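Local coordinates for protein KLLA0E08119p (Kluyveromyces lactis, PDB 3VA7) that is the urea carboxylase part of a larger enzyme that probably joins bicarbonate to urea using ATP and biotin and then hydrolyses the product, at residues V744-C748 with D749-L753; C1033-A1037 with E1038-G1042; Y1079-E1083 with E1084-V1088. All coordinates share one frame; numbering follows the deposited sequence.

Interaction 1: V744-C748 with D749-L753; sequences VIITC and DGPSL. With BTI (5-(hexahydro-2-oxo-1H-thieno[3,4-D]imidazol-6-yl)pentanal), chain B.
Ile746, on the strand that runs through Val744 and Ile745, meets Pro751 across a type I beta turn that runs from Thr747 to Gly750 in the carboxyltransferase part of the chain. From CB the isoleucine sends out two branches. With CG1 beside the backbone N (chi1 -47°), the CG2 methyl stands anti to that N and points at Pro751, 3.4 Å from its O and 3.7 Å from its CD. The other branch passes through CG1 to CD1, which rests 3.8 Å from Pro751 CG. The branched, wholly apolar chain thus touches the proline at two ring carbons, and replacing it with alanine would remove both branches and would probably open a gap on this side of the ring, leaving it freer to shift against the biotin. The turn itself is closed by a weak bond, Gly750 N to Thr747 O at 2.8 Å, bent to 119° at the hydrogen. Glycine suits its last position, because a CB there would run into Thr747 O and Ile746 CG2. Asp749, within the turn, directs its carboxylate elsewhere, forming a salt bridge with Arg699 and a hydrogen bond with Ser506. The rigid ring of Pro751 also serves the biotin pocket, its CG lying 3.6 Å from S1 of the biotin group. Farther along the ligand, Val744 places CG2 3.8 Å from C10 of the valeryl chain.

Interaction 2: C1033-A1037 with E1038-G1042; sequences CIYNA and EGSPG. With URE (urea), chain C; BTI (5-(hexahydro-2-oxo-1H-thieno[3,4-D]imidazol-6-yl)pentanal), chain B.
Tyr1035 OH is gripped by three groups: it accepts a weak, bent hydrogen bond from urea N1 (2.7 Å, 130° at the hydrogen) and is also hydrogen-bonded to Arg1017 NH2 and Tyr1044 N. Urea N1 lies at the edge of the phenol ring, near its plane, while Cys1033 SG comes within 3.6 Å of urea O, and together these residues line part of the urea pocket. With chi1 at -70°, CG stands anti to the carbonyl carbon of Tyr1035, and the ring reaches back across the following loop. There its CE2 lies 3.5 Å from Gly1042 CA, approached obliquely. A side chain at Gly1042 would collide with that carbon, so glycine is the residue that lets tyrosine and loop come together. Ser1040 OG, likewise oblique to the ring, is 3.2 Å from Ala1037 O and 2.7 Å from a water. That water accepts a hydrogen bond from Ala1037 N, and a small hydroxyl thereby ties the two limbs of the loop together. Between them Gly1039 turns the chain with a positive phi that suits glycine. Pro1041 faces the biotin instead, with CB 3.7 Å from S1. Outside the loop, Glu1038 OE1 is bonded to Tyr1019 OH and OE2 to Arg1022 N. The whole segment joins strand 1031-1034 to strand 1045-1049, both of which pair antiparallel with strand 1024-1028, whose Val1024 touches Tyr1035.

Interaction 3: Y1079-E1083 with E1084-V1088; sequences YPVTE and EELEV
The carboxylate of Glu1085 turns back on Thr1082, whose backbone N reaches OE1 from above the carboxylate plane, 42° out of it, in a nearly straight bond (3.1 Å, 176°). Val1081 CB lies 3.6 Å from the same OE1. Thr1082 is the N-cap of helix 1083-1094, and this is one half of a capping box; the threonine side chain returns no bond to the helix. The side chains of Glu1083 and Glu1087 run side by side one helical turn apart, their carboxylate planes 43° apart and OE2 of the former 4.1 Å from OE1 of the latter. Arg1049 forms a salt bridge with Glu1087, and its weaker, longer pairing with Glu1083 would probably ease the closeness of the two charges, while Ser937 N bonds Glu1083 OE1. The first helical turn is set by Leu1086 N to Thr1082 O (3.0 Å) and Glu1087 N to Glu1083 O (2.9 Å). Val1081 CG2 packs 3.8 Å from Leu1086 CB, an apolar pair straddling the N-cap as in a hydrophobic staple. Both residues lean on strand 922-934, Val1081 on Pro931 and Leu1086 on Ala933, where the parallel strand 1075-1081 gives way to the helix.

Interactions 1 and 2 belong to different parts of the carboxyltransferase region, subdomains A and B for the first and C and D for the second, yet converge on the biotin group. Their centres are 13 Å apart and their nearest atoms about 7 Å, with the ligand joining them: each contributes a proline beside its sulfur, from different sides. Interaction 2 also touches urea, whereas in interaction 1 the side chain of Pro751 is about 7 Å from it. Interaction 3 stands away from the pocket, its centre 19 Å from that of interaction 2 and 32 Å from that of interaction 1. It nevertheless shares a mixed sheet with interaction 2, through strands 1075-1081 and 1031-1034.

Interaction 1: V744-C748 with D749-L753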
ATOM      1  N   VAL A 744      12.597  23.242  -5.919  1.00 28.89           N
ATOM      2  CA  VAL A 744      12.012  22.488  -4.847  1.00 28.63           C
ATOM      3  C   VAL A 744      13.069  21.521  -4.380  1.00 29.39           C
ATOM      4  O   VAL A 744      13.833  20.959  -5.208  1.00 31.38           O
ATOM      5  CB  VAL A 744      10.753  21.749  -5.318  1.00 28.55           C
ATOM      6  CG1 VAL A 744      10.974  21.074  -6.703  1.00 28.53           C
ATOM      7  CG2 VAL A 744      10.290  20.768  -4.283  1.00 26.66           C
ATOM      8  N   ILE A 745      13.147  21.330  -3.071  1.00 27.71           N
ATOM      9  CA  ILE A 745      14.091  20.389  -2.573  1.00 26.55           C
ATOM     10  C   ILE A 745      13.525  18.972  -2.529  1.00 26.93           C
ATOM     11  O   ILE A 745      12.602  18.706  -1.774  1.00 26.10           O
ATOM     12  CB  ILE A 745      14.595  20.753  -1.173  1.00 26.92           C
ATOM     13  CG1 ILE A 745      15.102  22.212  -1.144  1.00 23.44           C
ATOM     14  CG2 ILE A 745      15.709  19.739  -0.736  1.00 25.39           C
ATOM     15  CD1 ILE A 745      15.222  22.697   0.262  1.00 21.78           C
ATOM     16  N   ILE A 746      14.163  18.067  -3.284  1.00 26.51           N
ATOM     17  CA  ILE A 746      13.835  16.635  -3.346  1.00 26.16           C
ATOM     18  C   ILE A 746      14.109  15.920  -2.008  1.00 26.10           C
ATOM     19  O   ILE A 746      15.250  15.761  -1.605  1.00 27.07           O
ATOM     20  CB  ILE A 746      14.609  15.911  -4.553  1.00 26.45           C
ATOM     21  CG1 ILE A 746      14.500  16.693  -5.873  1.00 23.89           C
ATOM     22  CG2 ILE A 746      14.111  14.504  -4.786  1.00 25.55           C
ATOM     23  CD1 ILE A 746      13.106  16.952  -6.227  1.00 25.43           C
ATOM     24  N   THR A 747      13.083  15.449  -1.327  1.00 24.94           N
ATOM     25  CA  THR A 747      13.315  14.846  -0.023  1.00 24.61           C
ATOM     26  C   THR A 747      13.007  13.337  -0.021  1.00 24.76           C
ATOM     27  O   THR A 747      12.821  12.745  -1.070  1.00 25.04           O
ATOM     28  CB  THR A 747      12.459  15.579   1.010  1.00 26.17           C
ATOM     29  OG1 THR A 747      11.057  15.571   0.551  1.00 27.95           O
ATOM     30  CG2 THR A 747      13.023  17.060   1.232  1.00 18.51           C
ATOM     31  N   CYS A 748      12.918  12.704   1.143  1.00 24.63           N
ATOM     32  CA  CYS A 748      12.876  11.225   1.196  1.00 24.90           C
ATOM     33  C   CYS A 748      11.681  10.490   0.564  1.00 24.20           C
ATOM     34  O   CYS A 748      11.770   9.299   0.334  1.00 23.44           O
ATOM     35  CB  CYS A 748      13.115  10.713   2.611  1.00 24.29           C
ATOM     36  SG  CYS A 748      11.802  11.248   3.746  1.00 31.69           S
ATOM     37  N   ASP A 749      10.555  11.162   0.342  1.00 24.87           N
ATOM     38  CA  ASP A 749       9.461  10.555  -0.469  1.00 24.63           C
ATOM     39  C   ASP A 749       9.477  11.067  -1.901  1.00 25.01           C
ATOM     40  O   ASP A 749       8.434  11.083  -2.560  1.00 25.96           O
ATOM     41  CB  ASP A 749       8.099  10.808   0.109  1.00 23.16           C
ATOM     42  CG  ASP A 749       7.772   9.863   1.242  1.00 26.50           C
ATOM     43  OD1 ASP A 749       8.541   8.867   1.453  1.00 23.90           O
ATOM     44  OD2 ASP A 749       6.744  10.151   1.933  1.00 26.03           O
ATOM     45  N   GLY A 750      10.648  11.475  -2.374  1.00 23.96           N
ATOM     46  CA  GLY A 750      10.720  12.327  -3.562  1.00 24.96           C
ATOM     47  C   GLY A 750      11.001  11.632  -4.884  1.00 24.82           C
ATOM     48  O   GLY A 750      11.280  10.420  -4.898  1.00 25.75           O
ATOM     49  N   PRO A 751      10.870  12.371  -5.998  1.00 23.93           N
ATOM     50  CA  PRO A 751      11.062  11.773  -7.309  1.00 24.89           C
ATOM     51  C   PRO A 751      12.571  11.490  -7.626  1.00 25.69           C
ATOM     52  O   PRO A 751      13.477  12.133  -7.116  1.00 25.23           O
ATOM     53  CB  PRO A 751      10.537  12.856  -8.259  1.00 23.84           C
ATOM     54  CG  PRO A 751      10.956  14.145  -7.568  1.00 23.59           C
ATOM     55  CD  PRO A 751      10.742  13.837  -6.076  1.00 23.70           C
ATOM     56  N   SER A 752      12.770  10.643  -8.598  1.00 26.90           N
ATOM     57  CA  SER A 752      14.019   9.993  -8.871  1.00 27.52           C
ATOM     58  C   SER A 752      14.383  10.339 -10.321  1.00 27.53           C
ATOM     59  O   SER A 752      15.161  11.288 -10.525  1.00 28.06           O
ATOM     60  CB  SER A 752      13.813   8.511  -8.559  1.00 28.58           C
ATOM     61  OG  SER A 752      13.806   7.724  -9.701  1.00 31.08           O
ATOM     62  N   LEU A 753      13.797   9.686 -11.330  1.00 26.67           N
ATOM     63  CA  LEU A 753      14.099  10.044 -12.741  1.00 25.81           C
ATOM     64  C   LEU A 753      13.232  11.227 -13.152  1.00 25.90           C
ATOM     65  O   LEU A 753      12.006  11.076 -13.196  1.00 25.68           O
ATOM     66  CB  LEU A 753      13.676   8.890 -13.638  1.00 24.84           C
ATOM     67  CG  LEU A 753      14.491   8.510 -14.881  1.00 26.09           C
ATOM     68  CD1 LEU A 753      13.661   7.635 -15.852  1.00 23.26           C
ATOM     69  CD2 LEU A 753      15.304   9.563 -15.596  1.00 20.59           C
TER
HETATM   70  C11 BTI B1901       6.323  18.801  -4.526  1.00 25.60           C
HETATM   71  O11 BTI B1901       5.524  19.280  -5.388  1.00 24.16           O
HETATM   72  C10 BTI B1901       7.648  18.049  -4.858  1.00 21.46           C
HETATM   73  C9  BTI B1901       7.806  17.884  -6.368  1.00 18.39           C
HETATM   74  C8  BTI B1901       9.184  17.454  -6.853  1.00 21.52           C
HETATM   75  C7  BTI B1901       9.484  17.765  -8.333  1.00 20.98           C
HETATM   76  C2  BTI B1901       8.418  17.325  -9.314  1.00 22.09           C
HETATM   77  S1  BTI B1901       8.114  15.584  -9.269  1.00 26.18           S
HETATM   78  C6  BTI B1901       7.478  15.522 -10.907  1.00 24.36           C
HETATM   79  C5  BTI B1901       8.071  16.676 -11.685  1.00 25.05           C
HETATM   80  N3  BTI B1901       9.141  16.039 -12.408  1.00 23.28           N
HETATM   81  C3  BTI B1901      10.307  16.412 -11.950  1.00 25.41           C
HETATM   82  O3  BTI B1901      11.451  16.017 -12.471  1.00 28.17           O
HETATM   83  N2  BTI B1901      10.200  17.259 -10.948  1.00 26.61           N
HETATM   84  C4  BTI B1901       8.808  17.643 -10.748  1.00 25.69           C

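Interaction 2: C1033-A1037 with E1038-G1042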
ATOM      1  N   CYS A1033       5.551   9.179 -20.591  1.00 25.66           N
ATOM      2  CA  CYS A1033       5.540   8.512 -19.275  1.00 24.67           C
ATOM      3  C   CYS A1033       4.153   7.994 -18.905  1.00 24.03           C
ATOM      4  O   CYS A1033       3.140   8.470 -19.430  1.00 23.61           O
ATOM      5  CB  CYS A1033       6.024   9.439 -18.181  1.00 24.40           C
ATOM      6  SG  CYS A1033       4.788  10.628 -17.631  1.00 29.27           S
ATOM      7  N   ILE A1034       4.122   6.982 -18.045  1.00 23.26           N
ATOM      8  CA  ILE A1034       2.909   6.506 -17.415  1.00 23.30           C
ATOM      9  C   ILE A1034       3.094   6.766 -15.929  1.00 24.07           C
ATOM     10  O   ILE A1034       4.087   6.329 -15.351  1.00 24.08           O
ATOM     11  CB  ILE A1034       2.691   5.023 -17.640  1.00 22.20           C
ATOM     12  CG1 ILE A1034       2.437   4.777 -19.120  1.00 20.39           C
ATOM     13  CG2 ILE A1034       1.545   4.555 -16.820  1.00 20.47           C
ATOM     14  CD1 ILE A1034       2.468   3.300 -19.532  1.00 16.56           C
ATOM     15  N   TYR A1035       2.179   7.527 -15.319  1.00 24.39           N
ATOM     16  CA  TYR A1035       2.300   7.835 -13.878  1.00 23.64           C
ATOM     17  C   TYR A1035       1.838   6.610 -13.086  1.00 24.15           C
ATOM     18  O   TYR A1035       0.643   6.381 -12.942  1.00 24.25           O
ATOM     19  CB  TYR A1035       1.503   9.081 -13.500  1.00 21.68           C
ATOM     20  CG  TYR A1035       2.066  10.375 -14.032  1.00 20.63           C
ATOM     21  CD1 TYR A1035       1.713  10.826 -15.301  1.00 20.52           C
ATOM     22  CD2 TYR A1035       2.946  11.168 -13.290  1.00 19.59           C
ATOM     23  CE1 TYR A1035       2.205  12.009 -15.844  1.00 16.13           C
ATOM     24  CE2 TYR A1035       3.469  12.414 -13.844  1.00 16.95           C
ATOM     25  CZ  TYR A1035       3.082  12.795 -15.137  1.00 18.80           C
ATOM     26  OH  TYR A1035       3.527  13.955 -15.769  1.00 19.63           O
ATOM     27  N   ASN A1036       2.776   5.800 -12.601  1.00 24.55           N
ATOM     28  CA  ASN A1036       2.382   4.546 -11.916  1.00 25.15           C
ATOM     29  C   ASN A1036       1.722   4.720 -10.550  1.00 24.87           C
ATOM     30  O   ASN A1036       1.129   3.765 -10.046  1.00 25.06           O
ATOM     31  CB  ASN A1036       3.539   3.532 -11.807  1.00 24.42           C
ATOM     32  CG  ASN A1036       3.902   2.934 -13.130  1.00 26.00           C
ATOM     33  OD1 ASN A1036       3.120   3.025 -14.091  1.00 24.91           O
ATOM     34  ND2 ASN A1036       5.088   2.283 -13.203  1.00 26.75           N
ATOM     35  N   ALA A1037       1.840   5.905  -9.948  1.00 24.56           N
ATOM     36  CA  ALA A1037       1.276   6.140  -8.605  1.00 25.23           C
ATOM     37  C   ALA A1037       0.133   7.178  -8.560  1.00 25.79           C
ATOM     38  O   ALA A1037       0.173   8.188  -9.269  1.00 27.25           O
ATOM     39  CB  ALA A1037       2.366   6.555  -7.670  1.00 24.53           C
ATOM     40  N   GLU A1038      -0.838   6.939  -7.688  1.00 25.59           N
ATOM     41  CA  GLU A1038      -1.957   7.823  -7.485  1.00 26.05           C
ATOM     42  C   GLU A1038      -1.521   9.049  -6.646  1.00 26.65           C
ATOM     43  O   GLU A1038      -0.987   8.893  -5.565  1.00 26.44           O
ATOM     44  CB  GLU A1038      -3.055   7.055  -6.753  1.00 24.93           C
ATOM     45  CG  GLU A1038      -4.211   7.901  -6.214  1.00 25.95           C
ATOM     46  CD  GLU A1038      -4.960   8.679  -7.301  1.00 29.13           C
ATOM     47  OE1 GLU A1038      -5.305   9.825  -7.011  1.00 26.94           O
ATOM     48  OE2 GLU A1038      -5.182   8.167  -8.447  1.00 32.47           O
ATOM     49  N   GLY A1039      -1.792  10.263  -7.129  1.00 26.92           N
ATOM     50  CA  GLY A1039      -1.466  11.453  -6.352  1.00 26.65           C
ATOM     51  C   GLY A1039      -0.001  11.868  -6.467  1.00 27.84           C
ATOM     52  O   GLY A1039       0.608  12.291  -5.483  1.00 28.96           O
ATOM     53  N   SER A1040       0.594  11.741  -7.646  1.00 27.30           N
ATOM     54  CA  SER A1040       1.984  12.175  -7.770  1.00 28.34           C
ATOM     55  C   SER A1040       2.157  13.495  -8.489  1.00 26.57           C
ATOM     56  O   SER A1040       1.446  13.782  -9.461  1.00 26.83           O
ATOM     57  CB  SER A1040       2.922  11.091  -8.380  1.00 28.69           C
ATOM     58  OG  SER A1040       2.380  10.542  -9.555  1.00 33.55           O
ATOM     59  N   PRO A1041       3.110  14.296  -8.015  1.00 25.52           N
ATOM     60  CA  PRO A1041       3.479  15.544  -8.700  1.00 25.49           C
ATOM     61  C   PRO A1041       3.872  15.122 -10.088  1.00 25.30           C
ATOM     62  O   PRO A1041       4.192  13.979 -10.282  1.00 26.21           O
ATOM     63  CB  PRO A1041       4.692  16.018  -7.907  1.00 24.73           C
ATOM     64  CG  PRO A1041       4.414  15.453  -6.479  1.00 24.83           C
ATOM     65  CD  PRO A1041       3.895  14.077  -6.787  1.00 24.63           C
ATOM     66  N   GLY A1042       3.795  15.993 -11.065  1.00 25.30           N
ATOM     67  CA  GLY A1042       4.009  15.558 -12.419  1.00 24.64           C
ATOM     68  C   GLY A1042       4.121  16.827 -13.221  1.00 25.28           C
ATOM     69  O   GLY A1042       3.559  17.864 -12.844  1.00 25.55           O
TER
HETATM   70  C   URE C1902       6.929  13.699 -14.915  1.00 40.09           C
HETATM   71  O   URE C1902       6.862  12.513 -15.324  1.00 39.84           O
HETATM   72  N1  URE C1902       5.880  14.356 -14.487  1.00 39.48           N
HETATM   73  N2  URE C1902       8.034  14.459 -14.871  1.00 40.68           N
HETATM   74  C11 BTI B1901       6.323  18.801  -4.526  1.00 25.60           C
HETATM   75  O11 BTI B1901       5.524  19.280  -5.388  1.00 24.16           O
HETATM   76  C10 BTI B1901       7.648  18.049  -4.858  1.00 21.46           C
HETATM   77  C9  BTI B1901       7.806  17.884  -6.368  1.00 18.39           C
HETATM   78  C8  BTI B1901       9.184  17.454  -6.853  1.00 21.52           C
HETATM   79  C7  BTI B1901       9.484  17.765  -8.333  1.00 20.98           C
HETATM   80  C2  BTI B1901       8.418  17.325  -9.314  1.00 22.09           C
HETATM   81  S1  BTI B1901       8.114  15.584  -9.269  1.00 26.18           S
HETATM   82  C6  BTI B1901       7.478  15.522 -10.907  1.00 24.36           C
HETATM   83  C5  BTI B1901       8.071  16.676 -11.685  1.00 25.05           C
HETATM   84  N3  BTI B1901       9.141  16.039 -12.408  1.00 23.28           N
HETATM   85  C3  BTI B1901      10.307  16.412 -11.950  1.00 25.41           C
HETATM   86  O3  BTI B1901      11.451  16.017 -12.471  1.00 28.17           O
HETATM   87  N2  BTI B1901      10.200  17.259 -10.948  1.00 26.61           N
HETATM   88  C4  BTI B1901       8.808  17.643 -10.748  1.00 25.69           C
HETATM   89  O   HOH W   1       3.507   8.345 -10.748  1.00 24.01           O

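Interaction 3: Y1079-E1083 with E1084-V1088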
ATOM      1  N   TYR A1079      -3.239   0.835 -27.230  1.00 27.11           N
ATOM      2  CA  TYR A1079      -4.447   0.579 -28.025  1.00 27.01           C
ATOM      3  C   TYR A1079      -5.670   1.281 -27.425  1.00 27.86           C
ATOM      4  O   TYR A1079      -5.800   1.403 -26.186  1.00 28.38           O
ATOM      5  CB  TYR A1079      -4.688  -0.934 -28.285  1.00 27.17           C
ATOM      6  CG  TYR A1079      -5.075  -1.779 -27.073  1.00 25.13           C
ATOM      7  CD1 TYR A1079      -6.414  -1.886 -26.672  1.00 21.59           C
ATOM      8  CD2 TYR A1079      -4.084  -2.459 -26.325  1.00 24.22           C
ATOM      9  CE1 TYR A1079      -6.756  -2.614 -25.575  1.00 23.15           C
ATOM     10  CE2 TYR A1079      -4.413  -3.218 -25.216  1.00 22.22           C
ATOM     11  CZ  TYR A1079      -5.743  -3.301 -24.849  1.00 25.45           C
ATOM     12  OH  TYR A1079      -6.071  -4.047 -23.756  1.00 24.98           O
ATOM     13  N   PRO A1080      -6.565   1.775 -28.288  1.00 28.92           N
ATOM     14  CA  PRO A1080      -7.774   2.585 -27.871  1.00 28.91           C
ATOM     15  C   PRO A1080      -8.845   1.810 -27.110  1.00 28.50           C
ATOM     16  O   PRO A1080      -9.254   0.764 -27.573  1.00 29.20           O
ATOM     17  CB  PRO A1080      -8.375   2.998 -29.204  1.00 28.43           C
ATOM     18  CG  PRO A1080      -7.885   1.854 -30.167  1.00 30.47           C
ATOM     19  CD  PRO A1080      -6.462   1.663 -29.758  1.00 28.43           C
ATOM     20  N   VAL A1081      -9.195   2.286 -25.918  1.00 28.30           N
ATOM     21  CA  VAL A1081     -10.418   1.939 -25.217  1.00 28.50           C
ATOM     22  C   VAL A1081     -11.136   3.204 -24.736  1.00 29.66           C
ATOM     23  O   VAL A1081     -10.546   4.320 -24.594  1.00 28.77           O
ATOM     24  CB  VAL A1081     -10.240   1.061 -23.944  1.00 28.86           C
ATOM     25  CG1 VAL A1081      -9.814  -0.313 -24.294  1.00 26.10           C
ATOM     26  CG2 VAL A1081      -9.339   1.737 -22.852  1.00 28.55           C
ATOM     27  N   THR A1082     -12.416   2.993 -24.477  1.00 29.73           N
ATOM     28  CA  THR A1082     -13.316   3.990 -23.941  1.00 30.30           C
ATOM     29  C   THR A1082     -12.999   4.217 -22.467  1.00 30.09           C
ATOM     30  O   THR A1082     -12.486   3.320 -21.831  1.00 30.06           O
ATOM     31  CB  THR A1082     -14.729   3.399 -24.128  1.00 31.08           C
ATOM     32  OG1 THR A1082     -15.238   3.870 -25.382  1.00 30.57           O
ATOM     33  CG2 THR A1082     -15.684   3.727 -22.991  1.00 32.00           C
ATOM     34  N   GLU A1083     -13.318   5.384 -21.914  1.00 30.53           N
ATOM     35  CA  GLU A1083     -13.182   5.579 -20.471  1.00 31.60           C
ATOM     36  C   GLU A1083     -13.835   4.468 -19.630  1.00 33.30           C
ATOM     37  O   GLU A1083     -13.185   3.883 -18.741  1.00 33.87           O
ATOM     38  CB  GLU A1083     -13.621   6.955 -19.993  1.00 30.38           C
ATOM     39  CG  GLU A1083     -13.531   7.046 -18.492  1.00 32.18           C
ATOM     40  CD  GLU A1083     -13.522   8.452 -17.935  1.00 32.02           C
ATOM     41  OE1 GLU A1083     -13.403   9.395 -18.709  1.00 31.53           O
ATOM     42  OE2 GLU A1083     -13.629   8.613 -16.706  1.00 33.72           O
ATOM     43  N   GLU A1084     -15.096   4.153 -19.900  1.00 34.47           N
ATOM     44  CA  GLU A1084     -15.795   3.111 -19.134  1.00 35.36           C
ATOM     45  C   GLU A1084     -15.164   1.703 -19.358  1.00 34.31           C
ATOM     46  O   GLU A1084     -15.079   0.911 -18.440  1.00 34.32           O
ATOM     47  CB  GLU A1084     -17.315   3.130 -19.439  1.00 36.43           C
ATOM     48  CG  GLU A1084     -18.279   2.724 -18.255  1.00 41.84           C
ATOM     49  CD  GLU A1084     -18.249   3.673 -17.028  1.00 49.19           C
ATOM     50  OE1 GLU A1084     -17.998   3.213 -15.877  1.00 52.08           O
ATOM     51  OE2 GLU A1084     -18.463   4.890 -17.204  1.00 53.56           O
ATOM     52  N   GLU A1085     -14.704   1.399 -20.561  1.00 33.58           N
ATOM     53  CA  GLU A1085     -14.033   0.144 -20.790  1.00 33.00           C
ATOM     54  C   GLU A1085     -12.722   0.065 -19.989  1.00 33.58           C
ATOM     55  O   GLU A1085     -12.290  -1.045 -19.603  1.00 34.32           O
ATOM     56  CB  GLU A1085     -13.708  -0.050 -22.264  1.00 33.10           C
ATOM     57  CG  GLU A1085     -14.886  -0.300 -23.171  1.00 35.47           C
ATOM     58  CD  GLU A1085     -14.538  -0.342 -24.683  1.00 39.67           C
ATOM     59  OE1 GLU A1085     -13.469   0.105 -25.160  1.00 40.91           O
ATOM     60  OE2 GLU A1085     -15.390  -0.808 -25.435  1.00 42.77           O
ATOM     61  N   LEU A1086     -12.085   1.229 -19.786  1.00 32.80           N
ATOM     62  CA  LEU A1086     -10.851   1.361 -19.023  1.00 31.37           C
ATOM     63  C   LEU A1086     -11.096   1.212 -17.551  1.00 31.14           C
ATOM     64  O   LEU A1086     -10.273   0.705 -16.859  1.00 32.45           O
ATOM     65  CB  LEU A1086     -10.159   2.716 -19.273  1.00 31.01           C
ATOM     66  CG  LEU A1086      -8.922   2.968 -18.408  1.00 27.84           C
ATOM     67  CD1 LEU A1086      -7.810   2.059 -18.854  1.00 28.97           C
ATOM     68  CD2 LEU A1086      -8.442   4.377 -18.480  1.00 24.15           C
ATOM     69  N   GLU A1087     -12.206   1.693 -17.046  1.00 31.08           N
ATOM     70  CA  GLU A1087     -12.470   1.467 -15.655  1.00 31.75           C
ATOM     71  C   GLU A1087     -12.757  -0.031 -15.382  1.00 31.00           C
ATOM     72  O   GLU A1087     -12.549  -0.492 -14.271  1.00 30.91           O
ATOM     73  CB  GLU A1087     -13.606   2.373 -15.146  1.00 31.82           C
ATOM     74  CG  GLU A1087     -13.306   3.845 -15.260  1.00 34.28           C
ATOM     75  CD  GLU A1087     -12.319   4.419 -14.223  1.00 37.31           C
ATOM     76  OE1 GLU A1087     -11.935   5.631 -14.379  1.00 34.05           O
ATOM     77  OE2 GLU A1087     -11.939   3.681 -13.256  1.00 38.63           O
ATOM     78  N   VAL A1088     -13.233  -0.783 -16.384  1.00 30.29           N
ATOM     79  CA  VAL A1088     -13.520  -2.181 -16.160  1.00 29.53           C
ATOM     80  C   VAL A1088     -12.138  -2.870 -15.987  1.00 30.39           C
ATOM     81  O   VAL A1088     -11.851  -3.511 -14.972  1.00 30.42           O
ATOM     82  CB  VAL A1088     -14.463  -2.792 -17.278  1.00 30.07           C
ATOM     83  CG1 VAL A1088     -14.340  -4.354 -17.395  1.00 25.54           C
ATOM     84  CG2 VAL A1088     -15.970  -2.416 -17.008  1.00 27.22           C
TER